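Local coordinates for CELL WALL surface anchor family protein (Streptococcus pneumoniae, PDB 2WW8) that serves as the adhesin of the pneumococcal pilus and probably attaches the bacterium to host cells through an integrin I-like (von Willebrand factor A) domain, at residues T214-K219 against T585-K590; E267-L272 against Q373-S378; Q379-H384 against D533-G538; P563-N568 against N580-T585. One frame throughout, in Å; residues are numbered along the deposited sequence. Where two conformers were deposited one is given.

Interaction 1: residues T214-K219 against T585-K590; sequences TVYEQK and TIVTEK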
loop_
_atom_site.group_PDB
_atom_site.type_symbol
_atom_site.label_atom_id
_atom_site.label_comp_id
_atom_site.label_asym_id
_atom_site.label_seq_id
_atom_site.Cartn_x
_atom_site.Cartn_y
_atom_site.Cartn_z
ATOM N N THR A 214 -19.005 -1.660 5.237
ATOM C CA THR A 214 -20.270 -1.682 5.936
ATOM C C THR A 214 -21.375 -1.134 5.007
ATOM O O THR A 214 -21.270 -0.012 4.508
ATOM C CB THR A 214 -20.170 -0.865 7.287
ATOM O OG1 THR A 214 -19.126 -1.440 8.097
ATOM C CG2 THR A 214 -21.498 -0.963 8.052
ATOM N N VAL A 215 -22.454 -1.902 4.825
ATOM C CA VAL A 215 -23.602 -1.568 3.955
ATOM C C VAL A 215 -24.813 -1.295 4.838
ATOM O O VAL A 215 -25.129 -2.114 5.718
ATOM C CB VAL A 215 -23.943 -2.723 2.986
ATOM C CG1 VAL A 215 -24.966 -2.222 1.944
ATOM C CG2 VAL A 215 -22.680 -3.208 2.312
ATOM N N TYR A 216 -25.464 -0.138 4.664
ATOM C CA TYR A 216 -26.672 0.142 5.403
ATOM C C TYR A 216 -27.840 -0.087 4.445
ATOM O O TYR A 216 -27.796 0.369 3.302
ATOM C CB TYR A 216 -26.628 1.596 5.887
ATOM C CG TYR A 216 -25.440 1.852 6.791
ATOM C CD1 TYR A 216 -25.453 1.406 8.113
ATOM C CD2 TYR A 216 -24.313 2.531 6.321
ATOM C CE1 TYR A 216 -24.371 1.602 8.945
ATOM C CE2 TYR A 216 -23.221 2.742 7.140
ATOM C CZ TYR A 216 -23.275 2.284 8.447
ATOM O OH TYR A 216 -22.198 2.476 9.265
ATOM N N GLU A 217 -28.902 -0.762 4.861
ATOM C CA GLU A 217 -29.997 -0.985 3.918
ATOM C C GLU A 217 -31.264 -0.485 4.586
ATOM O O GLU A 217 -31.486 -0.709 5.778
ATOM C CB GLU A 217 -30.083 -2.468 3.494
ATOM C CG GLU A 217 -28.750 -3.061 2.992
ATOM C CD GLU A 217 -28.766 -4.572 2.664
ATOM O OE1 GLU A 217 -29.820 -5.067 2.192
ATOM O OE2 GLU A 217 -27.727 -5.264 2.870
ATOM N N GLN A 218 -32.099 0.218 3.823
ATOM C CA GLN A 218 -33.321 0.726 4.399
ATOM C C GLN A 218 -34.299 -0.423 4.500
ATOM O O GLN A 218 -34.173 -1.459 3.868
ATOM C CB GLN A 218 -33.992 1.856 3.621
ATOM C CG GLN A 218 -33.161 3.104 3.410
ATOM C CD GLN A 218 -32.274 3.002 2.171
ATOM O OE1 GLN A 218 -32.287 2.006 1.402
ATOM N NE2 GLN A 218 -31.468 4.029 1.988
ATOM N N LYS A 219 -35.303 -0.213 5.328
ATOM C CA LYS A 219 -36.332 -1.246 5.433
ATOM C C LYS A 219 -36.982 -1.559 4.060
ATOM O O LYS A 219 -37.432 -2.689 3.826
ATOM C CB LYS A 219 -37.210 -0.951 6.651
ATOM C CG LYS A 219 -36.278 -0.436 7.821
ATOM C CD LYS A 219 -35.617 -1.459 8.768
ATOM C CE LYS A 219 -34.449 -0.832 9.530
ATOM N NZ LYS A 219 -34.167 -1.193 10.971
ATOM N N THR A 585 -32.412 2.981 13.458
ATOM C CA THR A 585 -33.811 2.572 13.520
ATOM C C THR A 585 -34.385 2.582 12.098
ATOM O O THR A 585 -35.494 2.128 11.889
ATOM C CB THR A 585 -34.678 3.474 14.437
ATOM O OG1 THR A 585 -34.768 4.780 13.845
ATOM C CG2 THR A 585 -34.116 3.558 15.863
ATOM N N ILE A 586 -33.675 3.149 11.129
ATOM C CA ILE A 586 -34.212 3.232 9.780
ATOM C C ILE A 586 -33.362 2.459 8.781
ATOM O O ILE A 586 -33.809 2.264 7.649
ATOM C CB ILE A 586 -34.456 4.687 9.308
ATOM C CG1 ILE A 586 -33.178 5.503 9.291
ATOM C CG2 ILE A 586 -35.509 5.299 10.248
ATOM C CD1 ILE A 586 -33.424 6.962 9.005
ATOM N N VAL A 587 -32.183 1.997 9.195
ATOM C CA VAL A 587 -31.407 1.110 8.313
ATOM C C VAL A 587 -31.030 -0.152 9.110
ATOM O O VAL A 587 -30.865 -0.066 10.358
ATOM C CB VAL A 587 -30.147 1.835 7.720
ATOM C CG1 VAL A 587 -30.539 3.071 6.906
ATOM C CG2 VAL A 587 -29.157 2.281 8.827
ATOM N N THR A 588 -30.796 -1.268 8.436
ATOM C CA THR A 588 -30.008 -2.357 9.062
ATOM C C THR A 588 -28.567 -2.397 8.522
ATOM O O THR A 588 -28.298 -2.123 7.369
ATOM C CB THR A 588 -30.627 -3.763 8.823
ATOM O OG1 THR A 588 -30.226 -4.238 7.533
ATOM C CG2 THR A 588 -32.161 -3.756 8.878
ATOM N N GLU A 589 -27.602 -2.746 9.348
ATOM C CA GLU A 589 -26.245 -2.661 8.913
ATOM C C GLU A 589 -25.793 -4.100 8.556
ATOM O O GLU A 589 -26.159 -5.047 9.271
ATOM C CB GLU A 589 -25.488 -2.036 10.070
ATOM C CG GLU A 589 -24.083 -2.388 10.105
ATOM C CD GLU A 589 -23.309 -1.845 11.301
ATOM O OE1 GLU A 589 -23.692 -0.830 11.935
ATOM O OE2 GLU A 589 -22.265 -2.470 11.587
ATOM N N LYS A 590 -25.051 -4.289 7.465
ATOM C CA LYS A 590 -24.528 -5.625 7.170
ATOM C C LYS A 590 -23.108 -5.451 6.703
ATOM O O LYS A 590 -22.834 -4.514 5.955
ATOM C CB LYS A 590 -25.345 -6.270 6.039
ATOM C CG LYS A 590 -26.641 -6.848 6.574
ATOM C CD LYS A 590 -27.634 -7.365 5.522
ATOM C CE LYS A 590 -28.925 -7.802 6.264
ATOM N NZ LYS A 590 -30.146 -7.876 5.388
HETATM O O HOH W 1 -22.466 1.724 12.167
HETATM O O HOH W 2 -36.176 2.688 6.680
#
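Tyr216 crosses Val587 obliquely, CD1 lying 3.9 Å from Val587 CG2, and runs alongside Glu589, whose carboxylate stands nearly upright (83°) to the ring plane. CG of Tyr216 is anti to the carbonyl carbon, which lets the ring reach past Glu589 CB until its hydroxyl shares a water with Glu589 OE1; the water donates to that oxygen, which also pairs with His584. Strands 214-218 and 587-590 run antiparallel. Val215 and Lys590 form a hydrogen-bonded pair (Lys590 N to Val215 O, 2.8 Å), as do Glu217 and Thr588 (Thr588 N to Glu217 O, 2.8 Å). On the face carrying Val215, Glu217, Thr588 and Lys590, the long chains of Glu217 and Lys590 suit a partly exposed surface: Glu217 OE2 meets the methylene Lys590 CD at 3.4 Å, the chains crossing at about a right angle, while Glu217 OE1 makes its salt bridge with Lys221. Lys219, bent at chi2 and chi4, folds its CE over the Ile586-Val587 backbone. Ile586 inserts among Gln379, Val381 and Phe535, and Phe583 packs edge-to-face with Tyr216, so strands 203-218 and 587-591, which lead into and out of the intervening domain, pack against its sheet and its last helix.

Interaction 2: residues E267-L272 against Q373-S378; sequences ENRVAL and QARQNS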
loop_
_atom_site.group_PDB
_atom_site.type_symbol
_atom_site.label_atom_id
_atom_site.label_comp_id
_atom_site.label_asym_id
_atom_site.label_seq_id
_atom_site.Cartn_x
_atom_site.Cartn_y
_atom_site.Cartn_z
ATOM N N GLU A 267 -27.089 6.465 -3.474
ATOM C CA GLU A 267 -28.451 6.990 -3.676
ATOM C C GLU A 267 -29.008 8.004 -2.668
ATOM O O GLU A 267 -29.984 8.729 -2.954
ATOM C CB GLU A 267 -29.483 5.880 -3.829
ATOM C CG GLU A 267 -29.035 4.717 -4.665
ATOM C CD GLU A 267 -29.677 4.823 -5.995
ATOM O OE1 GLU A 267 -29.450 5.930 -6.551
ATOM O OE2 GLU A 267 -30.386 3.852 -6.420
ATOM N N ASN A 268 -28.370 8.106 -1.501
ATOM C CA ASN A 268 -28.952 8.866 -0.407
ATOM C C ASN A 268 -28.492 10.293 -0.665
ATOM O O ASN A 268 -27.520 10.472 -1.358
ATOM C CB ASN A 268 -28.447 8.348 0.943
ATOM C CG ASN A 268 -29.026 6.984 1.309
ATOM O OD1 ASN A 268 -30.047 6.552 0.777
ATOM N ND2 ASN A 268 -28.419 6.342 2.291
ATOM N N ARG A 269 -29.218 11.297 -0.178
ATOM C CA ARG A 269 -28.774 12.659 -0.372
ATOM C C ARG A 269 -28.829 13.362 0.985
ATOM O O ARG A 269 -29.648 12.985 1.823
ATOM C CB ARG A 269 -29.668 13.387 -1.384
ATOM C CG ARG A 269 -29.422 13.023 -2.862
ATOM C CD ARG A 269 -30.813 13.201 -3.505
ATOM N NE ARG A 269 -31.005 14.527 -4.037
ATOM C CZ ARG A 269 -32.139 15.229 -4.059
ATOM N NH1 ARG A 269 -33.284 14.836 -3.544
ATOM N NH2 ARG A 269 -32.122 16.420 -4.630
ATOM N N VAL A 270 -27.964 14.360 1.202
ATOM C CA VAL A 270 -27.880 15.103 2.468
ATOM C C VAL A 270 -27.766 16.615 2.217
ATOM O O VAL A 270 -27.178 17.050 1.195
ATOM C CB VAL A 270 -26.642 14.629 3.326
ATOM C CG1 VAL A 270 -26.891 13.259 3.867
ATOM C CG2 VAL A 270 -25.321 14.681 2.572
ATOM N N ALA A 271 -28.272 17.392 3.160
ATOM C CA ALA A 271 -28.095 18.838 3.200
ATOM C C ALA A 271 -27.817 19.183 4.670
ATOM O O ALA A 271 -28.050 18.365 5.534
ATOM C CB ALA A 271 -29.414 19.485 2.765
ATOM N N LEU A 272 -27.366 20.405 4.964
ATOM C CA LEU A 272 -26.835 20.800 6.268
ATOM C C LEU A 272 -27.328 22.218 6.517
ATOM O O LEU A 272 -27.172 23.129 5.672
ATOM C CB LEU A 272 -25.290 20.752 6.253
ATOM C CG LEU A 272 -24.616 21.484 7.448
ATOM C CD1 LEU A 272 -24.914 20.725 8.769
ATOM C CD2 LEU A 272 -23.092 21.620 7.132
ATOM N N GLN A 373 -36.918 20.109 -2.507
ATOM C CA GLN A 373 -35.861 19.335 -3.183
ATOM C C GLN A 373 -35.931 17.808 -3.019
ATOM O O GLN A 373 -35.281 17.125 -3.791
ATOM C CB GLN A 373 -34.496 19.793 -2.707
ATOM C CG GLN A 373 -34.282 21.350 -2.817
ATOM C CD GLN A 373 -32.907 21.686 -2.215
ATOM O OE1 GLN A 373 -31.940 20.961 -2.459
ATOM N NE2 GLN A 373 -32.805 22.730 -1.456
ATOM N N ALA A 374 -36.682 17.275 -2.064
ATOM C CA ALA A 374 -36.685 15.829 -1.853
ATOM C C ALA A 374 -37.325 15.111 -3.048
ATOM O O ALA A 374 -38.225 15.635 -3.733
ATOM C CB ALA A 374 -37.450 15.478 -0.563
ATOM N N ARG A 375 -36.849 13.893 -3.283
ATOM C CA ARG A 375 -37.490 13.037 -4.226
ATOM C C ARG A 375 -38.875 12.575 -3.787
ATOM O O ARG A 375 -39.160 12.447 -2.606
ATOM C CB ARG A 375 -36.592 11.851 -4.595
ATOM C CG ARG A 375 -35.279 12.360 -5.202
ATOM C CD ARG A 375 -34.298 11.197 -5.178
ATOM N NE ARG A 375 -33.770 11.077 -3.820
ATOM C CZ ARG A 375 -32.671 10.380 -3.536
ATOM N NH1 ARG A 375 -32.119 9.661 -4.499
ATOM N NH2 ARG A 375 -32.218 10.311 -2.296
ATOM N N GLN A 376 -39.728 12.292 -4.761
ATOM C CA GLN A 376 -41.054 11.750 -4.470
ATOM C C GLN A 376 -41.021 10.417 -3.677
ATOM O O GLN A 376 -41.708 10.259 -2.663
ATOM C CB GLN A 376 -41.846 11.573 -5.770
ATOM C CG GLN A 376 -43.261 10.965 -5.481
ATOM C CD GLN A 376 -44.101 10.725 -6.718
ATOM O OE1 GLN A 376 -44.372 9.569 -7.058
ATOM N NE2 GLN A 376 -44.512 11.793 -7.414
ATOM N N ASN A 377 -40.233 9.484 -4.174
ATOM C CA ASN A 377 -40.036 8.189 -3.563
ATOM C C ASN A 377 -38.730 8.139 -2.793
ATOM O O ASN A 377 -37.700 7.681 -3.335
ATOM C CB ASN A 377 -39.855 7.152 -4.671
ATOM C CG ASN A 377 -41.058 7.106 -5.599
ATOM O OD1 ASN A 377 -42.165 6.854 -5.133
ATOM N ND2 ASN A 377 -40.858 7.417 -6.895
ATOM N N SER A 378 -38.774 8.661 -1.583
ATOM C CA SER A 378 -37.625 8.716 -0.691
ATOM C C SER A 378 -38.188 8.787 0.722
ATOM O O SER A 378 -39.342 9.244 0.935
ATOM C CB SER A 378 -36.703 9.900 -0.986
ATOM O OG SER A 378 -37.246 11.153 -0.580
#
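Strand 269-275, an outermost strand of the parallel sheet, is tied at its start to the loop that follows helix 359-373 by two arginines that exchange backbone partners. Arg375 grips one atom end-on: NH1 and NH2 each donate to Glu267 O at 2.8 Å, with the oxygen only 4° out of the guanidinium plane. In return Arg269 NH1 donates to Gln373 O at 3.0 Å, close to straight (161°) and from above the carbonyl plane, with a weaker bond from NH2. Gln373 ends the helix, where backbone carbonyls lack further helical donors, so a multidonor arginine fits well. The two side chains meet tip to tip with guanidinium planes 73° apart. Chi1 and chi2 of Arg269 put its CD over the centre of the Arg375 guanidinium, 3.4 Å from Arg375 CZ, and the bend at chi3 turns its own guanidinium off toward Gln373 O. Arg269 NH1 nevertheless comes within 3.8 Å of Arg375 NE. Asp226 of the neighbouring strand 225-232 forms salt bridges to both arginines through OD1, and probably offsets this like-charge repulsion. Such a return from helix to strand beside a parallel sheet is typical of the alternating alpha/beta layers of von Willebrand factor A (integrin I-like) domains.

Interaction 3: residues Q379-H384 against D533-G538; sequences QKVIFH and DVFTVG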
loop_
_atom_site.group_PDB
_atom_site.type_symbol
_atom_site.label_atom_id
_atom_site.label_comp_id
_atom_site.label_asym_id
_atom_site.label_seq_id
_atom_site.Cartn_x
_atom_site.Cartn_y
_atom_site.Cartn_z
ATOM N N GLN A 379 -37.365 8.315 1.663
ATOM C CA GLN A 379 -37.697 8.449 3.051
ATOM C C GLN A 379 -37.073 9.771 3.513
ATOM O O GLN A 379 -35.863 9.945 3.365
ATOM C CB GLN A 379 -37.013 7.336 3.832
ATOM C CG GLN A 379 -37.502 7.310 5.306
ATOM C CD GLN A 379 -37.193 5.959 6.016
ATOM O OE1 GLN A 379 -36.619 5.030 5.414
ATOM N NE2 GLN A 379 -37.553 5.863 7.324
ATOM N N LYS A 380 -37.872 10.678 4.058
ATOM C CA LYS A 380 -37.374 12.054 4.342
ATOM C C LYS A 380 -37.075 12.152 5.830
ATOM O O LYS A 380 -37.914 11.789 6.646
ATOM C CB LYS A 380 -38.391 13.124 3.906
ATOM C CG LYS A 380 -38.534 13.098 2.365
ATOM C CD LYS A 380 -39.952 13.151 1.874
ATOM C CE LYS A 380 -40.121 13.056 0.371
ATOM N NZ LYS A 380 -40.454 11.733 -0.260
ATOM N N VAL A 381 -35.856 12.578 6.186
ATOM C CA VAL A 381 -35.363 12.498 7.555
ATOM C C VAL A 381 -34.762 13.845 7.956
ATOM O O VAL A 381 -34.096 14.472 7.147
ATOM C CB VAL A 381 -34.293 11.366 7.670
ATOM C CG1 VAL A 381 -33.774 11.141 9.148
ATOM C CG2 VAL A 381 -34.870 10.025 7.081
ATOM N N ILE A 382 -34.984 14.254 9.202
ATOM C CA ILE A 382 -34.219 15.329 9.840
ATOM C C ILE A 382 -33.536 14.757 11.075
ATOM O O ILE A 382 -34.204 14.064 11.895
ATOM C CB ILE A 382 -35.187 16.490 10.246
ATOM C CG1 ILE A 382 -35.910 17.024 8.973
ATOM C CG2 ILE A 382 -34.533 17.561 11.119
ATOM C CD1 ILE A 382 -37.176 17.829 9.337
ATOM N N PHE A 383 -32.219 14.990 11.133
ATOM C CA PHE A 383 -31.439 14.841 12.379
ATOM C C PHE A 383 -31.158 16.265 12.947
ATOM O O PHE A 383 -30.519 17.085 12.312
ATOM C CB PHE A 383 -30.100 14.117 12.081
ATOM C CG PHE A 383 -30.235 12.658 11.800
ATOM C CD1 PHE A 383 -30.234 11.742 12.841
ATOM C CD2 PHE A 383 -30.333 12.197 10.472
ATOM C CE1 PHE A 383 -30.342 10.364 12.553
ATOM C CE2 PHE A 383 -30.432 10.855 10.196
ATOM C CZ PHE A 383 -30.434 9.925 11.222
ATOM N N HIS A 384 -31.643 16.544 14.134
ATOM C CA HIS A 384 -31.474 17.854 14.704
ATOM C C HIS A 384 -30.611 17.703 15.975
ATOM O O HIS A 384 -30.973 16.990 16.946
ATOM C CB HIS A 384 -32.843 18.306 15.136
ATOM C CG HIS A 384 -32.858 19.698 15.710
ATOM N ND1 HIS A 384 -34.008 20.268 16.204
ATOM C CD2 HIS A 384 -31.904 20.656 15.780
ATOM C CE1 HIS A 384 -33.740 21.496 16.629
ATOM N NE2 HIS A 384 -32.470 21.750 16.389
ATOM N N ASP A 533 -39.304 11.349 9.227
ATOM C CA ASP A 533 -38.633 10.921 10.467
ATOM C C ASP A 533 -37.845 12.135 11.002
ATOM O O ASP A 533 -36.942 12.675 10.378
ATOM C CB ASP A 533 -37.687 9.734 10.247
ATOM C CG ASP A 533 -38.426 8.508 9.756
ATOM O OD1 ASP A 533 -38.982 7.810 10.628
ATOM O OD2 ASP A 533 -38.462 8.245 8.521
ATOM N N VAL A 534 -38.098 12.520 12.242
ATOM C CA VAL A 534 -37.389 13.670 12.841
ATOM C C VAL A 534 -36.827 13.150 14.164
ATOM O O VAL A 534 -37.622 12.787 15.061
ATOM C CB VAL A 534 -38.365 14.833 13.135
ATOM C CG1 VAL A 534 -37.573 16.035 13.668
ATOM C CG2 VAL A 534 -39.119 15.220 11.834
ATOM N N PHE A 535 -35.502 13.175 14.250
ATOM C CA PHE A 535 -34.705 12.744 15.415
ATOM C C PHE A 535 -34.007 13.969 16.036
ATOM O O PHE A 535 -33.473 14.791 15.300
ATOM C CB PHE A 535 -33.593 11.818 14.918
ATOM C CG PHE A 535 -34.105 10.574 14.266
ATOM C CD1 PHE A 535 -34.760 9.604 15.022
ATOM C CD2 PHE A 535 -33.930 10.370 12.892
ATOM C CE1 PHE A 535 -35.244 8.399 14.446
ATOM C CE2 PHE A 535 -34.417 9.136 12.298
ATOM C CZ PHE A 535 -35.104 8.184 13.068
ATOM N N THR A 536 -34.030 14.098 17.355
ATOM C CA THR A 536 -33.453 15.221 18.062
ATOM C C THR A 536 -32.478 14.640 19.086
ATOM O O THR A 536 -32.814 13.792 19.958
ATOM C CB THR A 536 -34.552 16.051 18.762
ATOM O OG1 THR A 536 -35.533 16.400 17.763
ATOM C CG2 THR A 536 -33.991 17.378 19.348
ATOM N N VAL A 537 -31.234 15.065 18.949
ATOM C CA VAL A 537 -30.197 14.731 19.944
ATOM C C VAL A 537 -29.894 16.045 20.673
ATOM O O VAL A 537 -29.358 16.982 20.039
ATOM C CB VAL A 537 -28.951 14.128 19.254
ATOM C CG1 VAL A 537 -27.777 13.903 20.205
ATOM C CG2 VAL A 537 -29.301 12.746 18.628
ATOM N N GLY A 538 -30.324 16.133 21.933
ATOM C CA GLY A 538 -29.992 17.260 22.816
ATOM C C GLY A 538 -28.647 17.067 23.513
ATOM O O GLY A 538 -28.200 15.942 23.825
HETATM O O HOH W 3 -36.147 18.469 16.169
#
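Backbone hydrogen bonds come first: strands 379-384 and 533-538 run parallel, their directions 13° apart, and five N-H groups alternate from side to side. Ile382 sits at the middle, its N donating to Asp533 O and its O receiving Phe535 N, both at 2.8 Å and nearly along the C=O axes; His384 repeats the pattern with Phe535 O and Val537 N. Among apolar contacts, Phe383 and Phe535 lie side by side, pointing the same way. Their planes are 27° apart but slid so that overlap is slight, with Phe535 CD2 3.6 Å from Phe383 CE1, over the Phe383 face toward its rim. Val381 CG1 touches the Phe535 edge at CE2 (3.8 Å). The two phenylalanines face helix 575-583, whereas Ile382, beside Val534 on the other face (Ile382 CD1 to Val534 CG2, 4.1 Å), packs on helix 359-373; flat phenylalanines suit one face, branched Ile382 and Val534 the other. Polar side chains serve the ends. Gln379, extended, sends NE2 to Asp533 OD2 at 2.8 Å, meeting the carboxylate from above its plane. A water links His384 ND1 and Thr536 OG1, while His384 NE2 bonds Tyr275 and Thr536 OG1 also bonds Ser560. A parallel sheet covered by helices on both faces, with strand 379-386 leading to the magnesium ligand Asp387, is typical of a von Willebrand factor A domain and its metal-ion-dependent adhesion site.

Interaction 4: residues P563-N568 against N580-T585; sequences PENYTN and NRYFHT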
loop_
_atom_site.group_PDB
_atom_site.type_symbol
_atom_site.label_atom_id
_atom_site.label_comp_id
_atom_site.label_asym_id
_atom_site.label_seq_id
_atom_site.Cartn_x
_atom_site.Cartn_y
_atom_site.Cartn_z
ATOM N N PRO A 563 -42.015 10.674 20.787
ATOM C CA PRO A 563 -41.225 11.096 21.981
ATOM C C PRO A 563 -39.896 10.350 22.151
ATOM O O PRO A 563 -38.909 11.008 22.486
ATOM C CB PRO A 563 -42.204 10.958 23.196
ATOM C CG PRO A 563 -43.619 10.759 22.559
ATOM C CD PRO A 563 -43.450 10.433 21.047
ATOM N N GLU A 564 -39.820 9.066 21.807
ATOM C CA GLU A 564 -38.623 8.222 21.787
ATOM C C GLU A 564 -37.564 8.745 20.831
ATOM O O GLU A 564 -36.396 8.298 20.878
ATOM C CB GLU A 564 -39.018 6.822 21.262
ATOM C CG GLU A 564 -40.044 6.207 22.195
ATOM C CD GLU A 564 -41.517 6.618 21.973
ATOM O OE1 GLU A 564 -41.832 7.411 21.070
ATOM O OE2 GLU A 564 -42.397 6.137 22.742
ATOM N N ASN A 565 -37.959 9.650 19.949
ATOM C CA ASN A 565 -37.040 10.177 18.911
ATOM C C ASN A 565 -36.244 11.410 19.381
ATOM O O ASN A 565 -35.410 11.944 18.637
ATOM C CB ASN A 565 -37.786 10.529 17.615
ATOM C CG ASN A 565 -37.944 9.334 16.704
ATOM O OD1 ASN A 565 -37.605 8.192 17.051
ATOM N ND2 ASN A 565 -38.480 9.603 15.533
ATOM N N TYR A 566 -36.446 11.808 20.641
ATOM C CA TYR A 566 -35.533 12.739 21.322
ATOM C C TYR A 566 -34.707 12.013 22.398
ATOM O O TYR A 566 -35.270 11.300 23.225
ATOM C CB TYR A 566 -36.358 13.799 22.063
ATOM C CG TYR A 566 -35.533 14.650 23.039
ATOM C CD1 TYR A 566 -34.462 15.426 22.564
ATOM C CD2 TYR A 566 -35.819 14.660 24.402
ATOM C CE1 TYR A 566 -33.730 16.220 23.409
ATOM C CE2 TYR A 566 -35.072 15.478 25.301
ATOM C CZ TYR A 566 -34.021 16.211 24.782
ATOM O OH TYR A 566 -33.259 17.056 25.577
ATOM N N THR A 567 -33.398 12.219 22.416
ATOM C CA THR A 567 -32.559 11.805 23.530
ATOM C C THR A 567 -31.659 12.962 23.930
ATOM O O THR A 567 -31.057 13.609 23.048
ATOM C CB THR A 567 -31.670 10.602 23.176
ATOM O OG1 THR A 567 -32.532 9.529 22.792
ATOM C CG2 THR A 567 -30.849 10.121 24.368
ATOM N N ASN A 568 -31.560 13.160 25.239
ATOM C CA ASN A 568 -30.631 14.128 25.807
ATOM C C ASN A 568 -29.315 13.439 26.138
ATOM O O ASN A 568 -29.298 12.516 26.908
ATOM C CB ASN A 568 -31.201 14.810 27.050
ATOM C CG ASN A 568 -30.361 16.022 27.476
ATOM O OD1 ASN A 568 -29.981 16.813 26.643
ATOM N ND2 ASN A 568 -30.058 16.145 28.776
ATOM N N ASN A 580 -25.948 7.626 15.681
ATOM C CA ASN A 580 -25.879 6.288 15.120
ATOM C C ASN A 580 -27.042 5.340 15.496
ATOM O O ASN A 580 -27.533 4.576 14.664
ATOM C CB ASN A 580 -24.512 5.675 15.465
ATOM C CG ASN A 580 -24.100 4.628 14.455
ATOM O OD1 ASN A 580 -24.482 4.659 13.284
ATOM N ND2 ASN A 580 -23.405 3.638 14.931
ATOM N N ARG A 581 -27.445 5.327 16.761
ATOM C CA ARG A 581 -28.595 4.584 17.243
ATOM C C ARG A 581 -29.866 4.969 16.467
ATOM O O ARG A 581 -30.615 4.096 16.019
ATOM C CB ARG A 581 -28.785 4.876 18.756
ATOM C CG ARG A 581 -29.736 3.883 19.435
ATOM C CD ARG A 581 -29.844 4.092 20.945
ATOM N NE ARG A 581 -30.550 5.340 21.315
ATOM C CZ ARG A 581 -31.877 5.521 21.344
ATOM N NH1 ARG A 581 -32.714 4.549 21.041
ATOM N NH2 ARG A 581 -32.397 6.665 21.720
ATOM N N TYR A 582 -30.113 6.253 16.264
ATOM C CA TYR A 582 -31.340 6.674 15.552
ATOM C C TYR A 582 -31.189 6.292 14.057
ATOM O O TYR A 582 -32.157 5.811 13.429
ATOM C CB TYR A 582 -31.621 8.181 15.736
ATOM C CG TYR A 582 -32.246 8.557 17.057
ATOM C CD1 TYR A 582 -33.293 7.819 17.574
ATOM C CD2 TYR A 582 -31.818 9.684 17.771
ATOM C CE1 TYR A 582 -33.882 8.119 18.765
ATOM C CE2 TYR A 582 -32.457 10.027 18.956
ATOM C CZ TYR A 582 -33.455 9.247 19.447
ATOM O OH TYR A 582 -34.082 9.561 20.614
ATOM N N PHE A 583 -29.974 6.445 13.512
ATOM C CA PHE A 583 -29.712 5.977 12.162
ATOM C C PHE A 583 -30.152 4.494 12.001
ATOM O O PHE A 583 -30.775 4.105 11.011
ATOM C CB PHE A 583 -28.243 6.238 11.810
ATOM C CG PHE A 583 -27.876 5.930 10.357
ATOM C CD1 PHE A 583 -28.647 6.450 9.321
ATOM C CD2 PHE A 583 -26.799 5.138 10.029
ATOM C CE1 PHE A 583 -28.331 6.200 7.979
ATOM C CE2 PHE A 583 -26.504 4.826 8.666
ATOM C CZ PHE A 583 -27.259 5.391 7.649
ATOM N N HIS A 584 -29.766 3.664 12.975
ATOM C CA HIS A 584 -30.063 2.259 12.960
ATOM C C HIS A 584 -31.559 1.992 13.218
ATOM O O HIS A 584 -31.970 0.853 13.161
ATOM C CB HIS A 584 -29.162 1.449 13.914
ATOM C CG HIS A 584 -27.765 1.254 13.420
ATOM N ND1 HIS A 584 -26.806 2.243 13.468
ATOM C CD2 HIS A 584 -27.149 0.173 12.880
ATOM C CE1 HIS A 584 -25.666 1.793 12.972
ATOM N NE2 HIS A 584 -25.855 0.542 12.602
ATOM N N THR A 585 -32.412 2.981 13.458
ATOM C CA THR A 585 -33.811 2.572 13.520
ATOM C C THR A 585 -34.385 2.582 12.098
ATOM O O THR A 585 -35.494 2.128 11.889
ATOM C CB THR A 585 -34.678 3.474 14.437
ATOM O OG1 THR A 585 -34.768 4.780 13.845
ATOM C CG2 THR A 585 -34.116 3.558 15.863
HETATM O O HOH W 4 -35.169 6.144 21.845
#
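A 3-10 turn at 563-565, closed by Tyr566 N to Pro563 O, leads straight into strand 566-568, while 580-583 is the last part of a helix; the CA atoms that come nearest are those of Asn565 and Tyr582, 7.5 Å apart. Tyr582 bridges this gap with its long flat side chain. CG is anti to the carbonyl carbon (chi1 -79°), and the ring reaches the turn hydroxyl first, donating to Glu564 O at 2.6 Å from 29° above the carbonyl plane. Thr567 OG1 approaches obliquely to 2.7 Å from Tyr582 OH, so the hydroxyl of the buried tyrosine lies between two oxygens; its ring also stacks on Phe535. Arg581, bent at chi3, brings its guanidinium edge to the same threonine, a weak bond of 3.1 Å from NH2 to Thr567 OG1. The same NH2 donates to a water that donates to Glu564 O, giving that carbonyl a second donor. Thr585 turns its hydroxyl back on Tyr582 O (OG1 to O, 2.8 Å), and His584 ND1 and N both donate to Asn580 O. His584 and Thr585 thus occupy carbonyls at the helix end, while Tyr582 and, more weakly, Arg581 join the helix to the outermost strand 566-569, as fits the final strand-helix unit of a von Willebrand factor A domain.

Interactions 2, 3 and 4 all reach one parallel sheet, and all three are nested within the chain loop that interaction 1 closes. Interaction 3 lies nearest interaction 4, with centres about 8 Å apart: Thr536 N bonds Asn565 O and Gly538 N bonds Thr567 O, joining neighbouring strands. Interaction 2 meets interaction 3 through Lys380 NZ and Arg375 O. Interaction 1 shares Thr585 with interaction 4 and touches interaction 2 where Gln218 packs on Asn268. Towards the metals, the His384 side chain is about 10 Å from the magnesium ion and that of Ile382 about 9 Å from a calcium ion, so interaction 3 lies near both metal sites without supplying a ligand.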